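PDB 1PZM: hypoxanthine-guanine phosphoribosyltransferase from Leishmania tarentolae, which probably converts hypoxanthine and guanine to IMP and GMP in purine salvage, taking the phosphoribosyl group from 5-phosphoribosyl pyrophosphate with magnesium as cofactor. Local coordinates for residues Lys39-Ile44 and Ala80-Pro85; Pro58-Cys63 and Asp114-Arg119; Ile132-Leu137 and Val165-Pro170; Val153-Pro158 and Tyr182-Ala187. All coordinates share one frame; numbering follows the deposited sequence.

Contact 1 of 4, residues Lys39-Ile44 and Ala80-Pro85; sequences KCAKKI and ADEGVP
Two helices of the phosphoribosyltransferase fold come together here, where the C-terminal end of helix 69-81 lies against helix 30-48, and a salt bridge ties K42 of helix 30-48 to E82, the residue just past the end of helix 69-81. K42 NZ gives a hydrogen bond of 2.9 Å to E82 OE2. It arrives on the syn side of the carboxylate, 23° out of its plane. The lysine chain runs extended as far as CE and then bends at its last torsion (chi4 -71°), which turns NZ back to the acid. Lower down, K42 CG lies against the same carboxylate, 3.3 Å from E82 CD. The aliphatic part and the charged end of the lysine thus both touch the acid.

G83, with positive phi, is the C' residue of a Schellman motif that ends helix 69-81: G83 N bonds to A80 O at 2.9 Å, and V84 N bonds to L79 O. The inner side of the contact is apolar. A41 CB sits 4.1 Å from E82 CG, and A41 also packs on F78 and L79 of helix 69-81. Beside the contact, D81 forms a salt bridge with R194 of the second subunit.

Contact 2 of 4, residues Pro58-Cys63 and Asp114-Arg119; sequences PLYLLC and DSVENR
The ring of Y60 meets three residues of 114-119: D114, V116 and R119. D114 comes to the ring edge. Its OD2 lies near the ring plane, 3.5 Å from Y60 CE2 and 3.4 Å from Y60 OH. The contact to the hydroxyl is at most a weak hydrogen bond. The carboxylate plane is turned 70° from the ring, and the two side chains cross at about a right angle. V116 CG1 stands above the ring plane near its rim, 4.2 Å from Y60 CD2. R119 touches with its aliphatic part: its CG is 3.8 Å from Y60 CE1, and CB is equally near. CD is only slightly farther from the same ring atom. The guanidinium plane is 24° from that of the ring.

The next shell is backbone. V116 to R119 form a type II beta turn, closed by R119 N to V116 O at 3.1 Å. The turn brings V116 and R119 to the same ring. It stands just before strand 120-125, which pairs in parallel with strand 59-64 through bonds of Y60 to H120 and M122. Y60 and V116 both pack on I121 of that strand, and Y60 also packs on K87 of strand 86-91. D114 also packs on E188 of the second subunit.

The chemistry is therefore mainly that of apolar packing on an aromatic ring at the start of a central strand. The weak polar contact at the hydroxyl probably adds little to it.

Contact 3 of 4, residues Ile132-Leu137 and Val165-Pro170; sequences ITLQYL and VLVDYP. With 5GP (guanosine-5'-monophosphate), chain C.
L134 and V165 make the first of the apolar contacts that join helix 132-142 to the chain leading into strand 169-173. L134 CD2 is 3.9 Å from V165 CG2. The same methyl is 4.0 Å from V167 CG2, and here the two side chains cross at about a right angle. One leucine branch thus touches both valines. The leucine has its CG anti to the backbone N (chi1 -176°), which carries the branch across to them. V165 uses its other methyl on Q135: CG1 lies 3.7 Å from Q135 CB. The glutamine touches through the base of its side chain, and its OE1 is bonded to R139 on the same helix.

This helix follows the phosphate-binding loop of the type I phosphoribosyltransferase fold, and the nucleotide phosphate sits at its N-terminal end. L134 also packs on L123, E125 and T151 of the parallel sheet, so the helix is seated on the sheet as well as on V165 and V167.

The polar contacts go to GMP. T133 grips one phosphate oxygen twice. Its backbone N bonds to O3P of GMP at 3.0 Å with an N-H...O angle of 161°, and its OG1 donates to the same O3P at 2.6 Å. OG1 stands beside the backbone N (chi1 -60°), which lets both donors reach a single oxygen. The helix end would probably add to the attraction for the anion. The backbone N of D129 and of A131 and the hydroxyl of S130 are also hydrogen-bonded to GMP.

Contact 4 of 4, residues Val153-Pro158 and Tyr182-Ala187; sequences VLLDKP and YGMDFA. Unlike the reference sequence in segment 182-187: G183 (reference Val), M184 (reference Trp), D185 (reference Thr). With 5GP (guanosine-5'-monophosphate), chain C.
L154 and Y182 make the tight part of this contact. L154 CD2 is 3.3 Å from Y182 CD2, close for two carbons, and 3.4 Å from Y182 CE2. The methyl approaches the ring obliquely, and the side chains cross at about a right angle. Both residues also pack on I196 of strand 196-199. The tyrosine hydroxyl is hydrogen-bonded to D74.

L155 and M184 fit less closely. L155 CD1 is 3.8 Å from M184 SD and 3.9 Å from M184 CE. The bend at the last methionine torsion (chi3 -80°) sets where CE lies beside L155 CD1. Nearer the backbone, M184 CB lies 3.7 Å from N2 of GMP. Beyond it the chain runs out to exposed F186 and A187.

The two segments meet GMP at different atoms of the guanine. K157 NZ donates to O6 at 2.7 Å and to N7 at 2.6 Å, and it is also bonded to A177 O. D185 O lies 2.8 Å from N2. The leucine contacts thus pack behind a purine pocket of the phosphoribosyltransferase fold. Reading O6 and N7 with one ammonium suits a 6-oxopurine, consistent with the use of both guanine and hypoxanthine.

Overall arrangement
Contacts 1 and 2 interlock along the chain, their segments alternating, as do those of contacts 3 and 4, which follow. All four lie in the phosphoribosyltransferase domain. Contacts 1 and 2 have centres about 17 Å apart and are joined where P85 O probably accepts a hydrogen bond from L59 N. Contacts 3 and 4, centres about 14 Å apart, sit on neighbouring parallel strands, 169-173 and 148-156, joined by a probable hydrogen bond from V153 N to Y169 O. Y169 of contact 3 packs on C40 and I44 of contact 1, which links the two pairs. Contact 4 lies across the chain's centre from contacts 1 and 2. Contacts 3 and 4 reach the nucleotide site, while contacts 1 and 2 lie away from it.

Contact 1 of 4, residues Lys39-Ile44 and Ala80-Pro85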
# COMPACT_ATOMS: atom_id res chain seq x y z
N LYS A 39 9.08 -11.34 -12.97
CA LYS A 39 8.88 -12.58 -13.75
C LYS A 39 7.44 -13.04 -13.60
O LYS A 39 6.80 -13.43 -14.59
CB LYS A 39 9.85 -13.71 -13.31
CG LYS A 39 11.34 -13.40 -13.77
CD LYS A 39 12.24 -14.59 -13.41
CE LYS A 39 13.51 -14.56 -14.25
NZ LYS A 39 14.34 -15.80 -14.18
N CYS A 40 6.90 -12.94 -12.38
CA CYS A 40 5.52 -13.44 -12.16
C CYS A 40 4.56 -12.50 -12.92
O CYS A 40 3.62 -12.95 -13.56
CB CYS A 40 5.22 -13.50 -10.65
SG CYS A 40 3.45 -13.74 -10.26
N ALA A 41 4.82 -11.21 -12.88
CA ALA A 41 4.02 -10.24 -13.65
C ALA A 41 4.03 -10.58 -15.19
O ALA A 41 3.00 -10.46 -15.87
CB ALA A 41 4.53 -8.84 -13.44
N LYS A 42 5.19 -11.01 -15.73
CA LYS A 42 5.20 -11.41 -17.13
C LYS A 42 4.32 -12.66 -17.37
O LYS A 42 3.68 -12.79 -18.44
CB LYS A 42 6.63 -11.67 -17.65
CG LYS A 42 7.57 -10.49 -17.57
CD LYS A 42 9.01 -10.85 -18.08
CE LYS A 42 9.91 -9.63 -17.83
NZ LYS A 42 9.62 -8.45 -18.73
N LYS A 43 4.33 -13.58 -16.42
CA LYS A 43 3.46 -14.75 -16.49
C LYS A 43 1.97 -14.34 -16.51
O LYS A 43 1.21 -14.73 -17.39
CB LYS A 43 3.71 -15.68 -15.30
CG LYS A 43 4.81 -16.68 -15.37
CD LYS A 43 4.73 -17.62 -14.13
CE LYS A 43 6.02 -18.50 -13.94
NZ LYS A 43 6.41 -18.74 -12.49
N ILE A 44 1.55 -13.52 -15.53
CA ILE A 44 0.17 -13.01 -15.43
C ILE A 44 -0.31 -12.41 -16.76
O ILE A 44 -1.40 -12.73 -17.25
CB ILE A 44 0.01 -11.99 -14.23
CG1 ILE A 44 0.13 -12.76 -12.89
CG2 ILE A 44 -1.33 -11.22 -14.30
CD1 ILE A 44 0.03 -11.82 -11.56
N ALA A 80 2.13 -2.80 -14.64
CA ALA A 80 2.22 -1.66 -15.54
C ALA A 80 3.34 -1.86 -16.56
O ALA A 80 3.14 -1.58 -17.75
CB ALA A 80 2.48 -0.37 -14.77
N ASP A 81 4.51 -2.32 -16.11
CA ASP A 81 5.64 -2.62 -17.06
C ASP A 81 5.23 -3.63 -18.16
O ASP A 81 5.78 -3.59 -19.30
CB ASP A 81 6.83 -3.24 -16.33
CG ASP A 81 7.47 -2.32 -15.32
OD1 ASP A 81 7.18 -1.09 -15.27
OD2 ASP A 81 8.27 -2.76 -14.50
N GLU A 82 4.30 -4.51 -17.81
CA GLU A 82 3.85 -5.53 -18.76
C GLU A 82 2.59 -5.09 -19.54
O GLU A 82 2.04 -5.87 -20.29
CB GLU A 82 3.62 -6.88 -18.05
CG GLU A 82 4.84 -7.52 -17.35
CD GLU A 82 6.14 -7.60 -18.20
OE1 GLU A 82 6.11 -7.90 -19.42
OE2 GLU A 82 7.21 -7.32 -17.64
N GLY A 83 2.16 -3.84 -19.37
CA GLY A 83 0.95 -3.33 -20.02
C GLY A 83 -0.38 -3.95 -19.59
O GLY A 83 -1.34 -3.94 -20.35
N VAL A 84 -0.44 -4.54 -18.39
CA VAL A 84 -1.69 -5.07 -17.90
C VAL A 84 -2.44 -3.94 -17.19
O VAL A 84 -1.94 -3.42 -16.18
CB VAL A 84 -1.45 -6.15 -16.86
CG1 VAL A 84 -2.79 -6.61 -16.33
CG2 VAL A 84 -0.65 -7.31 -17.49
N PRO A 85 -3.65 -3.57 -17.65
CA PRO A 85 -4.35 -2.45 -17.04
C PRO A 85 -4.88 -2.92 -15.70
O PRO A 85 -5.40 -4.04 -15.65
CB PRO A 85 -5.49 -2.14 -18.01
CG PRO A 85 -5.72 -3.46 -18.79
CD PRO A 85 -4.41 -4.21 -18.75

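Contact 2 of 4, residues Pro58-Cys63 and Asp114-Arg119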
# COMPACT_ATOMS: atom_id res chain seq x y z
N PRO A 58 -10.48 -4.40 -16.56
CA PRO A 58 -9.08 -4.55 -16.14
C PRO A 58 -8.88 -5.76 -15.26
O PRO A 58 -9.85 -6.45 -15.01
CB PRO A 58 -8.87 -3.29 -15.30
CG PRO A 58 -10.20 -3.10 -14.66
CD PRO A 58 -11.24 -3.60 -15.59
N LEU A 59 -7.64 -6.02 -14.81
CA LEU A 59 -7.38 -6.94 -13.68
C LEU A 59 -7.54 -6.16 -12.41
O LEU A 59 -6.84 -5.14 -12.20
CB LEU A 59 -5.93 -7.40 -13.69
CG LEU A 59 -5.51 -8.46 -12.68
CD1 LEU A 59 -6.44 -9.64 -12.73
CD2 LEU A 59 -4.07 -8.91 -13.05
N TYR A 60 -8.47 -6.61 -11.59
CA TYR A 60 -8.66 -6.03 -10.28
C TYR A 60 -7.73 -6.70 -9.31
O TYR A 60 -7.86 -7.92 -9.09
CB TYR A 60 -10.10 -6.24 -9.80
CG TYR A 60 -11.06 -5.25 -10.39
CD1 TYR A 60 -11.57 -5.41 -11.69
CD2 TYR A 60 -11.50 -4.13 -9.63
CE1 TYR A 60 -12.51 -4.46 -12.20
CE2 TYR A 60 -12.42 -3.19 -10.14
CZ TYR A 60 -12.91 -3.39 -11.42
OH TYR A 60 -13.79 -2.50 -11.93
N LEU A 61 -6.84 -5.91 -8.70
CA LEU A 61 -5.98 -6.46 -7.64
C LEU A 61 -6.72 -6.19 -6.33
O LEU A 61 -7.03 -5.02 -6.02
CB LEU A 61 -4.61 -5.78 -7.64
CG LEU A 61 -3.72 -5.97 -8.91
CD1 LEU A 61 -2.46 -5.14 -8.81
CD2 LEU A 61 -3.38 -7.44 -9.13
N LEU A 62 -7.02 -7.27 -5.60
CA LEU A 62 -7.68 -7.21 -4.29
C LEU A 62 -6.63 -7.35 -3.18
O LEU A 62 -6.19 -8.49 -2.84
CB LEU A 62 -8.82 -8.27 -4.19
CG LEU A 62 -10.16 -7.78 -4.81
CD1 LEU A 62 -10.11 -7.07 -6.23
CD2 LEU A 62 -11.14 -8.94 -4.90
N CYS A 63 -6.23 -6.19 -2.64
CA CYS A 63 -5.14 -6.17 -1.66
C CYS A 63 -5.62 -6.56 -0.24
O CYS A 63 -6.50 -5.92 0.33
CB CYS A 63 -4.46 -4.79 -1.64
SG CYS A 63 -3.38 -4.51 -0.24
N ASP A 114 -15.92 -1.14 -5.63
CA ASP A 114 -16.41 -1.43 -6.98
C ASP A 114 -17.15 -2.78 -6.95
O ASP A 114 -16.71 -3.69 -6.23
CB ASP A 114 -15.24 -1.55 -8.00
CG ASP A 114 -14.77 -0.18 -8.58
OD1 ASP A 114 -15.22 0.88 -8.08
OD2 ASP A 114 -13.95 -0.08 -9.54
N SER A 115 -18.25 -2.90 -7.71
CA SER A 115 -18.81 -4.23 -8.02
C SER A 115 -17.77 -5.03 -8.80
O SER A 115 -17.12 -4.50 -9.72
CB SER A 115 -20.09 -4.14 -8.84
OG SER A 115 -20.66 -5.43 -9.02
N VAL A 116 -17.58 -6.29 -8.44
CA VAL A 116 -16.68 -7.11 -9.20
C VAL A 116 -17.40 -8.27 -9.89
O VAL A 116 -16.76 -9.25 -10.30
CB VAL A 116 -15.50 -7.58 -8.34
CG1 VAL A 116 -14.62 -6.40 -7.92
CG2 VAL A 116 -16.01 -8.38 -7.15
N GLU A 117 -18.72 -8.16 -10.00
CA GLU A 117 -19.51 -9.08 -10.79
C GLU A 117 -19.11 -8.95 -12.24
O GLU A 117 -18.97 -7.83 -12.75
CB GLU A 117 -21.00 -8.79 -10.64
CG GLU A 117 -21.90 -9.60 -11.58
CD GLU A 117 -23.39 -9.42 -11.30
OE1 GLU A 117 -23.86 -8.28 -11.07
OE2 GLU A 117 -24.10 -10.44 -11.34
N ASN A 118 -18.88 -10.09 -12.89
CA ASN A 118 -18.44 -10.10 -14.27
C ASN A 118 -17.01 -9.51 -14.49
O ASN A 118 -16.61 -9.29 -15.63
N ARG A 119 -16.26 -9.27 -13.41
CA ARG A 119 -14.89 -8.71 -13.51
C ARG A 119 -13.81 -9.75 -13.25
O ARG A 119 -14.07 -10.79 -12.61
CB ARG A 119 -14.70 -7.53 -12.53
CG ARG A 119 -15.70 -6.40 -12.70
CD ARG A 119 -15.74 -5.84 -14.09
NE ARG A 119 -16.67 -4.72 -14.15
CZ ARG A 119 -17.09 -4.15 -15.26
NH1 ARG A 119 -16.68 -4.59 -16.44
NH2 ARG A 119 -17.95 -3.13 -15.18

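Contact 3 of 4, residues Ile132-Leu137 and Val165-Pro170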
# COMPACT_ATOMS: atom_id res chain seq x y z
N ILE A 132 -6.36 -21.09 5.88
CA ILE A 132 -7.73 -20.90 6.33
C ILE A 132 -8.21 -19.50 5.93
O ILE A 132 -9.32 -19.34 5.40
CB ILE A 132 -7.83 -21.21 7.85
CG1 ILE A 132 -7.62 -22.73 8.05
CG2 ILE A 132 -9.20 -20.75 8.50
CD1 ILE A 132 -7.34 -23.14 9.43
N THR A 133 -7.37 -18.50 6.10
CA THR A 133 -7.73 -17.13 5.77
C THR A 133 -8.07 -16.96 4.28
O THR A 133 -9.11 -16.41 3.90
CB THR A 133 -6.52 -16.22 6.12
OG1 THR A 133 -6.25 -16.34 7.53
CG2 THR A 133 -6.85 -14.74 5.87
N LEU A 134 -7.16 -17.42 3.44
CA LEU A 134 -7.33 -17.33 2.00
C LEU A 134 -8.57 -18.08 1.58
O LEU A 134 -9.32 -17.58 0.74
CB LEU A 134 -6.12 -17.90 1.29
CG LEU A 134 -6.13 -17.80 -0.25
CD1 LEU A 134 -6.35 -16.29 -0.79
CD2 LEU A 134 -4.84 -18.34 -0.77
N GLN A 135 -8.80 -19.28 2.15
CA GLN A 135 -9.95 -20.09 1.75
C GLN A 135 -11.23 -19.30 1.97
O GLN A 135 -12.14 -19.29 1.12
CB GLN A 135 -10.00 -21.42 2.51
CG GLN A 135 -11.25 -22.31 2.22
CD GLN A 135 -11.31 -23.58 3.04
OE1 GLN A 135 -11.37 -24.69 2.49
NE2 GLN A 135 -11.30 -23.43 4.36
N TYR A 136 -11.32 -18.63 3.12
CA TYR A 136 -12.52 -17.85 3.44
C TYR A 136 -12.68 -16.75 2.39
O TYR A 136 -13.78 -16.54 1.83
CB TYR A 136 -12.38 -17.21 4.83
CG TYR A 136 -13.50 -16.24 5.19
CD1 TYR A 136 -14.74 -16.70 5.63
CD2 TYR A 136 -13.32 -14.85 5.09
CE1 TYR A 136 -15.75 -15.82 5.95
CE2 TYR A 136 -14.34 -13.96 5.41
CZ TYR A 136 -15.54 -14.46 5.83
OH TYR A 136 -16.55 -13.59 6.17
N LEU A 137 -11.59 -16.06 2.10
CA LEU A 137 -11.67 -14.89 1.23
C LEU A 137 -12.09 -15.33 -0.16
O LEU A 137 -12.86 -14.64 -0.83
CB LEU A 137 -10.32 -14.14 1.17
CG LEU A 137 -9.89 -13.39 2.43
CD1 LEU A 137 -8.46 -12.83 2.27
CD2 LEU A 137 -10.85 -12.28 2.80
N VAL A 165 -6.26 -25.34 -0.91
CA VAL A 165 -6.61 -24.23 -1.80
C VAL A 165 -5.73 -24.10 -3.04
O VAL A 165 -4.50 -24.38 -3.01
CB VAL A 165 -6.66 -22.78 -1.12
CG1 VAL A 165 -7.56 -22.75 0.10
CG2 VAL A 165 -5.25 -22.23 -0.81
N LEU A 166 -6.37 -23.61 -4.11
CA LEU A 166 -5.65 -23.20 -5.33
C LEU A 166 -4.90 -21.88 -5.16
O LEU A 166 -5.57 -20.79 -5.08
CB LEU A 166 -6.63 -23.13 -6.53
CG LEU A 166 -5.97 -22.79 -7.89
CD1 LEU A 166 -5.10 -23.96 -8.41
CD2 LEU A 166 -7.02 -22.32 -8.98
N VAL A 167 -3.55 -21.95 -5.07
CA VAL A 167 -2.70 -20.70 -5.22
C VAL A 167 -2.14 -20.61 -6.63
O VAL A 167 -1.26 -21.39 -7.02
CB VAL A 167 -1.51 -20.56 -4.24
CG1 VAL A 167 -0.62 -19.36 -4.61
CG2 VAL A 167 -1.98 -20.32 -2.82
N ASP A 168 -2.74 -19.75 -7.44
CA ASP A 168 -2.38 -19.75 -8.87
C ASP A 168 -0.97 -19.22 -9.07
O ASP A 168 -0.23 -19.74 -9.91
CB ASP A 168 -3.35 -18.90 -9.67
CG ASP A 168 -4.77 -19.27 -9.39
OD1 ASP A 168 -5.20 -20.29 -9.95
OD2 ASP A 168 -5.49 -18.66 -8.60
N TYR A 169 -0.60 -18.17 -8.30
CA TYR A 169 0.75 -17.58 -8.48
C TYR A 169 1.54 -17.46 -7.17
O TYR A 169 1.63 -16.39 -6.58
CB TYR A 169 0.65 -16.22 -9.19
CG TYR A 169 -0.07 -16.28 -10.53
CD1 TYR A 169 0.63 -16.56 -11.73
CD2 TYR A 169 -1.43 -15.96 -10.62
CE1 TYR A 169 -0.04 -16.62 -12.93
CE2 TYR A 169 -2.10 -15.99 -11.82
CZ TYR A 169 -1.41 -16.31 -12.97
OH TYR A 169 -2.08 -16.31 -14.17
N PRO A 170 2.17 -18.54 -6.72
CA PRO A 170 2.94 -18.47 -5.50
C PRO A 170 4.34 -18.03 -5.94
O PRO A 170 5.09 -18.83 -6.56
CB PRO A 170 2.97 -19.91 -5.03
CG PRO A 170 2.81 -20.79 -6.30
CD PRO A 170 2.28 -19.86 -7.38
P 5GP C . -3.18 -18.58 7.51
O1P 5GP C . -2.70 -18.99 6.16
O2P 5GP C . -2.95 -19.63 8.54
O3P 5GP C . -4.65 -18.43 7.37
O5' 5GP C . -2.49 -17.19 7.91
C5' 5GP C . -2.84 -16.46 9.09
C4' 5GP C . -2.32 -14.99 9.05
O4' 5GP C . -0.95 -14.85 9.44
C3' 5GP C . -2.42 -14.29 7.70
O3' 5GP C . -2.82 -12.93 7.84
C2' 5GP C . -0.99 -14.39 7.19
O2' 5GP C . -0.76 -13.42 6.21
C1' 5GP C . -0.13 -14.25 8.46
N9 5GP C . 1.15 -15.02 8.38
C8 5GP C . 1.38 -16.41 8.34
N7 5GP C . 2.76 -16.66 8.40
C5 5GP C . 3.31 -15.44 8.74
C6 5GP C . 4.64 -15.04 8.93
O6 5GP C . 5.59 -15.86 8.77
N1 5GP C . 4.91 -13.72 9.27
C2 5GP C . 3.86 -12.81 9.44
N2 5GP C . 4.09 -11.55 9.80
N3 5GP C . 2.57 -13.20 9.23
C4 5GP C . 2.31 -14.51 8.89

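Contact 4 of 4, residues Val153-Pro158 and Tyr182-Ala187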
# COMPACT_ATOMS: atom_id res chain seq x y z
N VAL A 153 0.43 -14.85 -4.31
CA VAL A 153 0.94 -14.83 -2.93
C VAL A 153 2.45 -14.64 -3.00
O VAL A 153 3.12 -15.41 -3.73
CB VAL A 153 0.62 -16.25 -2.23
CG1 VAL A 153 1.26 -16.36 -0.82
CG2 VAL A 153 -0.90 -16.50 -2.11
N LEU A 154 3.01 -13.73 -2.20
CA LEU A 154 4.48 -13.53 -2.32
C LEU A 154 5.21 -14.71 -1.72
O LEU A 154 6.11 -15.30 -2.36
CB LEU A 154 4.95 -12.19 -1.66
CG LEU A 154 6.47 -11.90 -1.69
CD1 LEU A 154 7.07 -11.90 -3.12
CD2 LEU A 154 6.76 -10.56 -0.94
N LEU A 155 4.78 -15.10 -0.51
CA LEU A 155 5.45 -16.15 0.24
C LEU A 155 4.46 -17.24 0.52
O LEU A 155 3.50 -17.07 1.26
CB LEU A 155 6.01 -15.61 1.56
CG LEU A 155 7.03 -14.50 1.47
CD1 LEU A 155 7.43 -14.16 2.90
CD2 LEU A 155 8.25 -15.01 0.63
N ASP A 156 4.69 -18.41 -0.05
CA ASP A 156 3.79 -19.56 0.21
C ASP A 156 4.51 -20.49 1.15
O ASP A 156 5.65 -20.91 0.85
CB ASP A 156 3.47 -20.27 -1.12
CG ASP A 156 2.25 -21.15 -1.03
OD1 ASP A 156 2.05 -22.00 -1.93
OD2 ASP A 156 1.44 -21.02 -0.07
N LYS A 157 3.84 -20.88 2.25
CA LYS A 157 4.35 -21.92 3.15
C LYS A 157 3.48 -23.18 3.08
O LYS A 157 2.69 -23.47 4.03
CB LYS A 157 4.46 -21.40 4.62
CG LYS A 157 5.37 -20.13 4.74
CD LYS A 157 5.69 -19.71 6.23
CE LYS A 157 4.51 -19.24 6.91
NZ LYS A 157 4.76 -18.36 8.18
N PRO A 158 3.62 -23.96 1.99
CA PRO A 158 2.73 -25.11 1.78
C PRO A 158 2.87 -26.21 2.84
O PRO A 158 1.91 -27.02 3.08
CB PRO A 158 3.08 -25.60 0.35
CG PRO A 158 4.52 -25.10 0.06
CD PRO A 158 4.63 -23.83 0.91
N TYR A 182 8.91 -6.09 4.49
CA TYR A 182 8.17 -6.09 3.21
C TYR A 182 6.61 -6.17 3.42
O TYR A 182 5.84 -6.88 2.69
CB TYR A 182 8.75 -7.14 2.25
CG TYR A 182 8.42 -6.86 0.79
CD1 TYR A 182 9.16 -5.93 0.06
CD2 TYR A 182 7.33 -7.50 0.18
CE1 TYR A 182 8.81 -5.61 -1.24
CE2 TYR A 182 6.97 -7.20 -1.13
CZ TYR A 182 7.74 -6.26 -1.84
OH TYR A 182 7.43 -5.97 -3.16
N GLY A 183 6.15 -5.38 4.41
CA GLY A 183 4.73 -5.34 4.76
C GLY A 183 4.33 -6.28 5.87
O GLY A 183 3.23 -6.10 6.41
N MET A 184 5.15 -7.26 6.25
CA MET A 184 4.69 -8.28 7.24
C MET A 184 5.25 -7.90 8.60
O MET A 184 6.41 -7.44 8.70
CB MET A 184 5.21 -9.68 6.84
CG MET A 184 4.53 -10.14 5.51
SD MET A 184 5.28 -11.50 4.56
CE MET A 184 6.61 -10.48 3.71
N ASP A 185 4.49 -8.13 9.65
CA ASP A 185 4.81 -7.52 10.94
C ASP A 185 5.14 -8.56 12.01
O ASP A 185 4.84 -9.77 11.84
CB ASP A 185 3.62 -6.74 11.45
CG ASP A 185 2.47 -7.66 11.91
OD1 ASP A 185 2.07 -8.54 11.14
OD2 ASP A 185 1.93 -7.54 13.02
N PHE A 186 5.74 -8.09 13.10
CA PHE A 186 5.64 -8.84 14.36
C PHE A 186 5.02 -7.86 15.34
O PHE A 186 5.59 -6.79 15.59
CB PHE A 186 6.97 -9.37 14.89
CG PHE A 186 6.82 -9.99 16.29
CD1 PHE A 186 6.19 -11.20 16.45
CD2 PHE A 186 7.29 -9.32 17.43
CE1 PHE A 186 6.06 -11.75 17.72
CE2 PHE A 186 7.19 -9.86 18.68
CZ PHE A 186 6.56 -11.07 18.85
N ALA A 187 3.86 -8.21 15.90
CA ALA A 187 3.12 -7.27 16.81
C ALA A 187 3.00 -5.80 16.23
O ALA A 187 3.26 -4.84 16.92
CB ALA A 187 3.77 -7.25 18.20
P 5GP C . -3.18 -18.58 7.51
O1P 5GP C . -2.70 -18.99 6.16
O2P 5GP C . -2.95 -19.63 8.54
O3P 5GP C . -4.65 -18.43 7.37
O5' 5GP C . -2.49 -17.19 7.91
C5' 5GP C . -2.84 -16.46 9.09
C4' 5GP C . -2.32 -14.99 9.05
O4' 5GP C . -0.95 -14.85 9.44
C3' 5GP C . -2.42 -14.29 7.70
O3' 5GP C . -2.82 -12.93 7.84
C2' 5GP C . -0.99 -14.39 7.19
O2' 5GP C . -0.76 -13.42 6.21
C1' 5GP C . -0.13 -14.25 8.46
N9 5GP C . 1.15 -15.02 8.38
C8 5GP C . 1.38 -16.41 8.34
N7 5GP C . 2.76 -16.66 8.40
C5 5GP C . 3.31 -15.44 8.74
C6 5GP C . 4.64 -15.04 8.93
O6 5GP C . 5.59 -15.86 8.77
N1 5GP C . 4.91 -13.72 9.27
C2 5GP C . 3.86 -12.81 9.44
N2 5GP C . 4.09 -11.55 9.80
N3 5GP C . 2.57 -13.20 9.23
C4 5GP C . 2.31 -14.51 8.89